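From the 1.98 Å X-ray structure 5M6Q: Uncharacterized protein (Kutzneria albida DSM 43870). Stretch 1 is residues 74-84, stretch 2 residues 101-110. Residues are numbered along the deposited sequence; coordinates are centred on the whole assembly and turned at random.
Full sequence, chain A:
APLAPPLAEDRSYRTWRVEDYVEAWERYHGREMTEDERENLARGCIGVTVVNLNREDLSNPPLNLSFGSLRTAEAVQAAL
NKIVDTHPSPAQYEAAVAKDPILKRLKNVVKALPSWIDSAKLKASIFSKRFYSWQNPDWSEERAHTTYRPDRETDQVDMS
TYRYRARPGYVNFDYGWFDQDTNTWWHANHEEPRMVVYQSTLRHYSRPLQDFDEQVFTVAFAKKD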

ATOM      1  N   GLU A  74      -2.685   8.560  -6.902  1.00 20.17           N
ATOM      2  CA  GLU A  74      -3.839   9.333  -6.471  1.00 22.30           C
ATOM      3  C   GLU A  74      -4.877   9.469  -7.588  1.00 24.26           C
ATOM      4  O   GLU A  74      -6.085   9.457  -7.321  1.00 19.32           O
ATOM      5  CB  GLU A  74      -3.386  10.702  -5.958  1.00 20.74           C
ATOM      6  CG  GLU A  74      -2.713  10.562  -4.599  1.00 26.20           C
ATOM      7  CD  GLU A  74      -2.015  11.820  -4.147  1.00 27.80           C
ATOM      8  OE1 GLU A  74      -1.266  12.408  -4.958  1.00 23.72           O
ATOM      9  OE2 GLU A  74      -2.224  12.208  -2.977  1.00 20.64           O
ATOM     10  N   ALA A  75      -4.422   9.578  -8.831  1.00 21.90           N
ATOM     11  CA  ALA A  75      -5.359   9.692  -9.949  1.00 24.88           C
ATOM     12  C   ALA A  75      -6.087   8.364 -10.165  1.00 21.58           C
ATOM     13  O   ALA A  75      -7.268   8.322 -10.493  1.00 22.04           O
ATOM     14  CB  ALA A  75      -4.639  10.115 -11.226  1.00 23.57           C
ATOM     15  N   VAL A  76      -5.366   7.276  -9.967  1.00 23.04           N
ATOM     16  CA  VAL A  76      -5.924   5.954 -10.175  1.00 25.87           C
ATOM     17  C   VAL A  76      -6.906   5.647  -9.044  1.00 23.43           C
ATOM     18  O   VAL A  76      -7.982   5.100  -9.267  1.00 24.44           O
ATOM     19  CB  VAL A  76      -4.795   4.914 -10.292  1.00 20.76           C
ATOM     20  CG1 VAL A  76      -5.347   3.491 -10.156  1.00 21.91           C
ATOM     21  CG2 VAL A  76      -4.082   5.102 -11.661  1.00 18.49           C
ATOM     22  N   GLN A  77      -6.553   6.061  -7.833  1.00 26.88           N
ATOM     23  CA  GLN A  77      -7.455   5.950  -6.690  1.00 23.32           C
ATOM     24  C   GLN A  77      -8.768   6.674  -6.960  1.00 25.51           C
ATOM     25  O   GLN A  77      -9.846   6.111  -6.765  1.00 21.86           O
ATOM     26  CB  GLN A  77      -6.798   6.519  -5.422  1.00 23.94           C
ATOM     27  CG  GLN A  77      -7.672   6.417  -4.175  1.00 25.16           C
ATOM     28  CD  GLN A  77      -7.109   7.200  -3.000  1.00 27.23           C
ATOM     29  OE1 GLN A  77      -6.503   8.266  -3.175  1.00 26.39           O
ATOM     30  NE2 GLN A  77      -7.295   6.669  -1.793  1.00 22.94           N
ATOM     31  N   ALA A  78      -8.688   7.920  -7.413  1.00 23.50           N
ATOM     32  CA  ALA A  78      -9.918   8.679  -7.657  1.00 27.25           C
ATOM     33  C   ALA A  78     -10.745   8.028  -8.768  1.00 22.83           C
ATOM     34  O   ALA A  78     -11.963   7.949  -8.670  1.00 26.49           O
ATOM     35  CB  ALA A  78      -9.612  10.121  -7.999  1.00 22.91           C
ATOM     36  N   ALA A  79     -10.084   7.545  -9.808  1.00 21.95           N
ATOM     37  CA  ALA A  79     -10.797   6.927 -10.915  1.00 24.65           C
ATOM     38  C   ALA A  79     -11.542   5.667 -10.440  1.00 24.47           C
ATOM     39  O   ALA A  79     -12.716   5.470 -10.759  1.00 25.35           O
ATOM     40  CB  ALA A  79      -9.836   6.601 -12.048  1.00 20.72           C
ATOM     41  N   LEU A  80     -10.857   4.825  -9.673  1.00 22.01           N
ATOM     42  CA  LEU A  80     -11.457   3.603  -9.164  1.00 19.95           C
ATOM     43  C   LEU A  80     -12.582   3.868  -8.169  1.00 26.76           C
ATOM     44  O   LEU A  80     -13.617   3.197  -8.215  1.00 25.77           O
ATOM     45  CB  LEU A  80     -10.405   2.717  -8.509  1.00 20.19           C
ATOM     46  CG  LEU A  80      -9.413   2.054  -9.453  1.00 27.51           C
ATOM     47  CD1 LEU A  80      -8.333   1.411  -8.613  1.00 24.80           C
ATOM     48  CD2 LEU A  80     -10.099   1.030 -10.357  1.00 24.30           C
ATOM     49  N   ASN A  81     -12.379   4.816  -7.258  1.00 22.96           N
ATOM     50  CA  ASN A  81     -13.432   5.181  -6.314  1.00 27.26           C
ATOM     51  C   ASN A  81     -14.675   5.682  -7.053  1.00 29.21           C
ATOM     52  O   ASN A  81     -15.802   5.376  -6.671  1.00 28.61           O
ATOM     53  CB  ASN A  81     -12.943   6.244  -5.322  1.00 26.81           C
ATOM     54  CG  ASN A  81     -12.190   5.644  -4.147  1.00 28.54           C
ATOM     55  OD1 ASN A  81     -12.338   4.460  -3.831  1.00 23.62           O
ATOM     56  ND2 ASN A  81     -11.372   6.459  -3.499  1.00 26.57           N
ATOM     57  N   LYS A  82     -14.470   6.435  -8.122  1.00 26.95           N
ATOM     58  CA  LYS A  82     -15.587   6.925  -8.914  1.00 31.87           C
ATOM     59  C   LYS A  82     -16.402   5.755  -9.510  1.00 32.32           C
ATOM     60  O   LYS A  82     -17.632   5.765  -9.477  1.00 28.30           O
ATOM     61  CB  LYS A  82     -15.074   7.858 -10.008  1.00 28.62           C
ATOM     62  CG  LYS A  82     -16.146   8.574 -10.813  1.00 39.36           C
ATOM     63  CD  LYS A  82     -15.497   9.625 -11.718  1.00 49.05           C
ATOM     64  CE  LYS A  82     -16.522  10.474 -12.474  1.00 51.03           C
ATOM     65  NZ  LYS A  82     -17.064   9.773 -13.672  1.00 55.90           N
ATOM     66  N   ILE A  83     -15.722   4.730 -10.012  1.00 26.56           N
ATOM     67  CA  ILE A  83     -16.431   3.567 -10.546  1.00 30.11           C
ATOM     68  C   ILE A  83     -17.127   2.726  -9.461  1.00 30.30           C
ATOM     69  O   ILE A  83     -18.296   2.389  -9.619  1.00 31.51           O
ATOM     70  CB  ILE A  83     -15.507   2.683 -11.369  1.00 29.19           C
ATOM     71  CG1 ILE A  83     -15.104   3.413 -12.656  1.00 27.43           C
ATOM     72  CG2 ILE A  83     -16.209   1.351 -11.680  1.00 28.34           C
ATOM     73  CD1 ILE A  83     -14.053   2.695 -13.475  1.00 31.55           C
ATOM     74  N   VAL A  84     -16.447   2.385  -8.365  1.00 24.76           N
ATOM     75  CA  VAL A  84     -17.116   1.558  -7.356  1.00 24.37           C
ATOM     76  C   VAL A  84     -18.193   2.354  -6.602  1.00 29.34           C
ATOM     77  O   VAL A  84     -19.032   1.767  -5.928  1.00 31.11           O
ATOM     78  CB  VAL A  84     -16.119   0.917  -6.355  1.00 28.02           C
ATOM     79  CG1 VAL A  84     -15.110   0.048  -7.099  1.00 27.85           C
ATOM     80  CG2 VAL A  84     -15.450   1.984  -5.472  1.00 27.36           C
ATOM     81  N   PRO A 101     -10.617   6.880 -19.241  1.00 33.40           N
ATOM     82  CA  PRO A 101      -9.415   7.381 -19.925  1.00 32.16           C
ATOM     83  C   PRO A 101      -8.087   7.005 -19.244  1.00 35.05           C
ATOM     84  O   PRO A 101      -7.096   6.776 -19.928  1.00 32.01           O
ATOM     85  CB  PRO A 101      -9.611   8.906 -19.927  1.00 30.34           C
ATOM     86  CG  PRO A 101     -10.787   9.185 -19.050  1.00 36.60           C
ATOM     87  CD  PRO A 101     -11.613   7.942 -19.013  1.00 31.41           C
ATOM     88  N   ILE A 102      -8.062   6.922 -17.923  1.00 28.97           N
ATOM     89  CA  ILE A 102      -6.836   6.527 -17.242  1.00 31.49           C
ATOM     90  C   ILE A 102      -6.727   5.006 -17.088  1.00 27.30           C
ATOM     91  O   ILE A 102      -5.707   4.394 -17.416  1.00 32.56           O
ATOM     92  CB  ILE A 102      -6.739   7.223 -15.881  1.00 33.67           C
ATOM     93  CG1 ILE A 102      -6.513   8.721 -16.085  1.00 33.06           C
ATOM     94  CG2 ILE A 102      -5.645   6.611 -15.033  1.00 29.56           C
ATOM     95  CD1 ILE A 102      -6.680   9.525 -14.807  1.00 47.14           C
ATOM     96  N   LEU A 103      -7.789   4.388 -16.602  1.00 26.93           N
ATOM     97  CA  LEU A 103      -7.716   2.990 -16.217  1.00 24.76           C
ATOM     98  C   LEU A 103      -7.545   2.041 -17.423  1.00 28.72           C
ATOM     99  O   LEU A 103      -6.919   0.991 -17.301  1.00 25.67           O
ATOM    100  CB  LEU A 103      -8.959   2.626 -15.398  1.00 30.59           C
ATOM    101  CG  LEU A 103      -9.133   3.472 -14.123  1.00 22.36           C
ATOM    102  CD1 LEU A 103     -10.417   3.124 -13.395  1.00 24.47           C
ATOM    103  CD2 LEU A 103      -7.949   3.322 -13.186  1.00 20.61           C
ATOM    104  N   LYS A 104      -8.065   2.415 -18.586  1.00 26.68           N
ATOM    105  CA  LYS A 104      -8.044   1.506 -19.734  1.00 26.91           C
ATOM    106  C   LYS A 104      -6.641   1.273 -20.275  1.00 31.91           C
ATOM    107  O   LYS A 104      -6.404   0.288 -20.960  1.00 34.51           O
ATOM    108  CB  LYS A 104      -8.953   2.023 -20.858  1.00 31.48           C
ATOM    109  CG  LYS A 104      -8.439   3.243 -21.586  1.00 28.23           C
ATOM    110  CD  LYS A 104      -9.450   3.725 -22.630  1.00 33.08           C
ATOM    111  CE  LYS A 104      -8.882   4.862 -23.456  1.00 35.19           C
ATOM    112  NZ  LYS A 104      -9.849   5.372 -24.479  1.00 49.74           N
ATOM    113  N   ARG A 105      -5.699   2.161 -19.965  1.00 27.77           N
ATOM    114  CA  ARG A 105      -4.332   1.961 -20.432  1.00 31.34           C
ATOM    115  C   ARG A 105      -3.496   1.130 -19.473  1.00 27.70           C
ATOM    116  O   ARG A 105      -2.347   0.844 -19.761  1.00 30.02           O
ATOM    117  CB  ARG A 105      -3.641   3.295 -20.654  1.00 29.28           C
ATOM    118  CG  ARG A 105      -4.419   4.245 -21.527  1.00 37.53           C
ATOM    119  CD  ARG A 105      -4.282   5.635 -20.998  1.00 40.59           C
ATOM    120  NE  ARG A 105      -3.082   6.314 -21.458  1.00 48.63           N
ATOM    121  CZ  ARG A 105      -2.466   7.261 -20.755  1.00 56.13           C
ATOM    122  NH1 ARG A 105      -1.393   7.864 -21.247  1.00 45.52           N
ATOM    123  NH2 ARG A 105      -2.922   7.604 -19.550  1.00 45.19           N
ATOM    124  N   LEU A 106      -4.063   0.756 -18.335  1.00 25.24           N
ATOM    125  CA  LEU A 106      -3.297   0.086 -17.282  1.00 25.57           C
ATOM    126  C   LEU A 106      -3.355  -1.437 -17.341  1.00 27.84           C
ATOM    127  O   LEU A 106      -4.285  -1.999 -17.899  1.00 26.44           O
ATOM    128  CB  LEU A 106      -3.801   0.532 -15.918  1.00 28.47           C
ATOM    129  CG  LEU A 106      -3.684   2.029 -15.640  1.00 30.58           C
ATOM    130  CD1 LEU A 106      -4.171   2.327 -14.240  1.00 32.24           C
ATOM    131  CD2 LEU A 106      -2.254   2.458 -15.824  1.00 25.76           C
ATOM    132  N   LYS A 107      -2.373  -2.097 -16.729  1.00 23.58           N
ATOM    133  CA  LYS A 107      -2.430  -3.540 -16.550  1.00 26.47           C
ATOM    134  C   LYS A 107      -3.007  -3.881 -15.181  1.00 29.27           C
ATOM    135  O   LYS A 107      -2.830  -3.114 -14.233  1.00 26.64           O
ATOM    136  CB  LYS A 107      -1.040  -4.146 -16.724  1.00 27.83           C
ATOM    137  CG  LYS A 107      -0.448  -3.793 -18.089  1.00 33.47           C
ATOM    138  CD  LYS A 107       0.609  -4.788 -18.536  1.00 42.90           C
ATOM    139  CE  LYS A 107       0.676  -4.904 -20.072  1.00 42.45           C
ATOM    140  NZ  LYS A 107       0.998  -3.602 -20.719  1.00 46.17           N
ATOM    141  N   ASN A 108      -3.739  -4.995 -15.104  1.00 23.02           N
ATOM    142  CA  ASN A 108      -4.164  -5.614 -13.831  1.00 24.52           C
ATOM    143  C   ASN A 108      -5.315  -4.937 -13.112  1.00 21.63           C
ATOM    144  O   ASN A 108      -5.566  -5.242 -11.956  1.00 23.69           O
ATOM    145  CB  ASN A 108      -2.994  -5.694 -12.846  1.00 22.93           C
ATOM    146  CG  ASN A 108      -1.737  -6.224 -13.485  1.00 32.93           C
ATOM    147  OD1 ASN A 108      -1.777  -7.209 -14.211  1.00 29.20           O
ATOM    148  ND2 ASN A 108      -0.605  -5.558 -13.227  1.00 30.42           N
ATOM    149  N   VAL A 109      -6.014  -4.025 -13.775  1.00 22.20           N
ATOM    150  CA  VAL A 109      -7.100  -3.301 -13.127  1.00 26.96           C
ATOM    151  C   VAL A 109      -8.276  -4.226 -12.840  1.00 24.20           C
ATOM    152  O   VAL A 109      -8.903  -4.141 -11.787  1.00 23.11           O
ATOM    153  CB  VAL A 109      -7.549  -2.100 -13.979  1.00 27.76           C
ATOM    154  CG1 VAL A 109      -8.662  -1.345 -13.266  1.00 25.41           C
ATOM    155  CG2 VAL A 109      -6.352  -1.190 -14.264  1.00 25.55           C
ATOM    156  N   VAL A 110      -8.572  -5.124 -13.775  1.00 25.38           N
ATOM    157  CA  VAL A 110      -9.690  -6.041 -13.587  1.00 32.43           C
ATOM    158  C   VAL A 110      -9.375  -7.008 -12.448  1.00 29.60           C
ATOM    159  O   VAL A 110     -10.199  -7.247 -11.574  1.00 40.29           O
ATOM    160  CB  VAL A 110     -10.031  -6.800 -14.893  1.00 34.41           C
ATOM    161  CG1 VAL A 110     -11.159  -7.797 -14.641  1.00 30.98           C
ATOM    162  CG2 VAL A 110     -10.420  -5.817 -15.995  1.00 32.72           C
TER

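This contact is a purely apolar packing of one face of a helix against an irregular segment, and it illustrates how apolar side chains can pack two pieces of one chain together with no hydrogen bond between them. Residues 74-84 are helical throughout, with i to i+4 hydrogen bonds along the stretch, such as Leu80 N to Val76 O at 2.9 Å. The second stretch is irregular, with loop or turn around a short 3-10 segment at 103-105 and a weakly bonded helix at about 109-110; a hydrogen bond from Leu106 N to Leu103 O at 3.0 Å follows the i to i+3 pattern. The backbones stay well apart: the nearest CA atoms, those of Val76 and Leu103, are 7.0 Å from each other, leaving the space between to side chains.

Leu103 is the centre of the contact and has the largest covered area. Leu103 CD1 lies 3.8 Å from Ala79 CB, 3.7 Å from Leu80 CD2 and 3.7 Å from Ile83 CD1, while Leu103 CD2 sits 4.0 Å from Val76 CG1. The CA-to-CB bond of Ala79 points toward the second stretch. Val76 also reaches the flanking residues, Val76 CG2 being 4.0 Å from Ile102 CG2 and 3.8 Å from Leu106 CD1. Leu80 CD2 further meets Val109 CG1 at 4.0 Å. Such separations are those of van der Waals contact, and 315 Å² of surface is buried in all, as expected of hydrophobic packing.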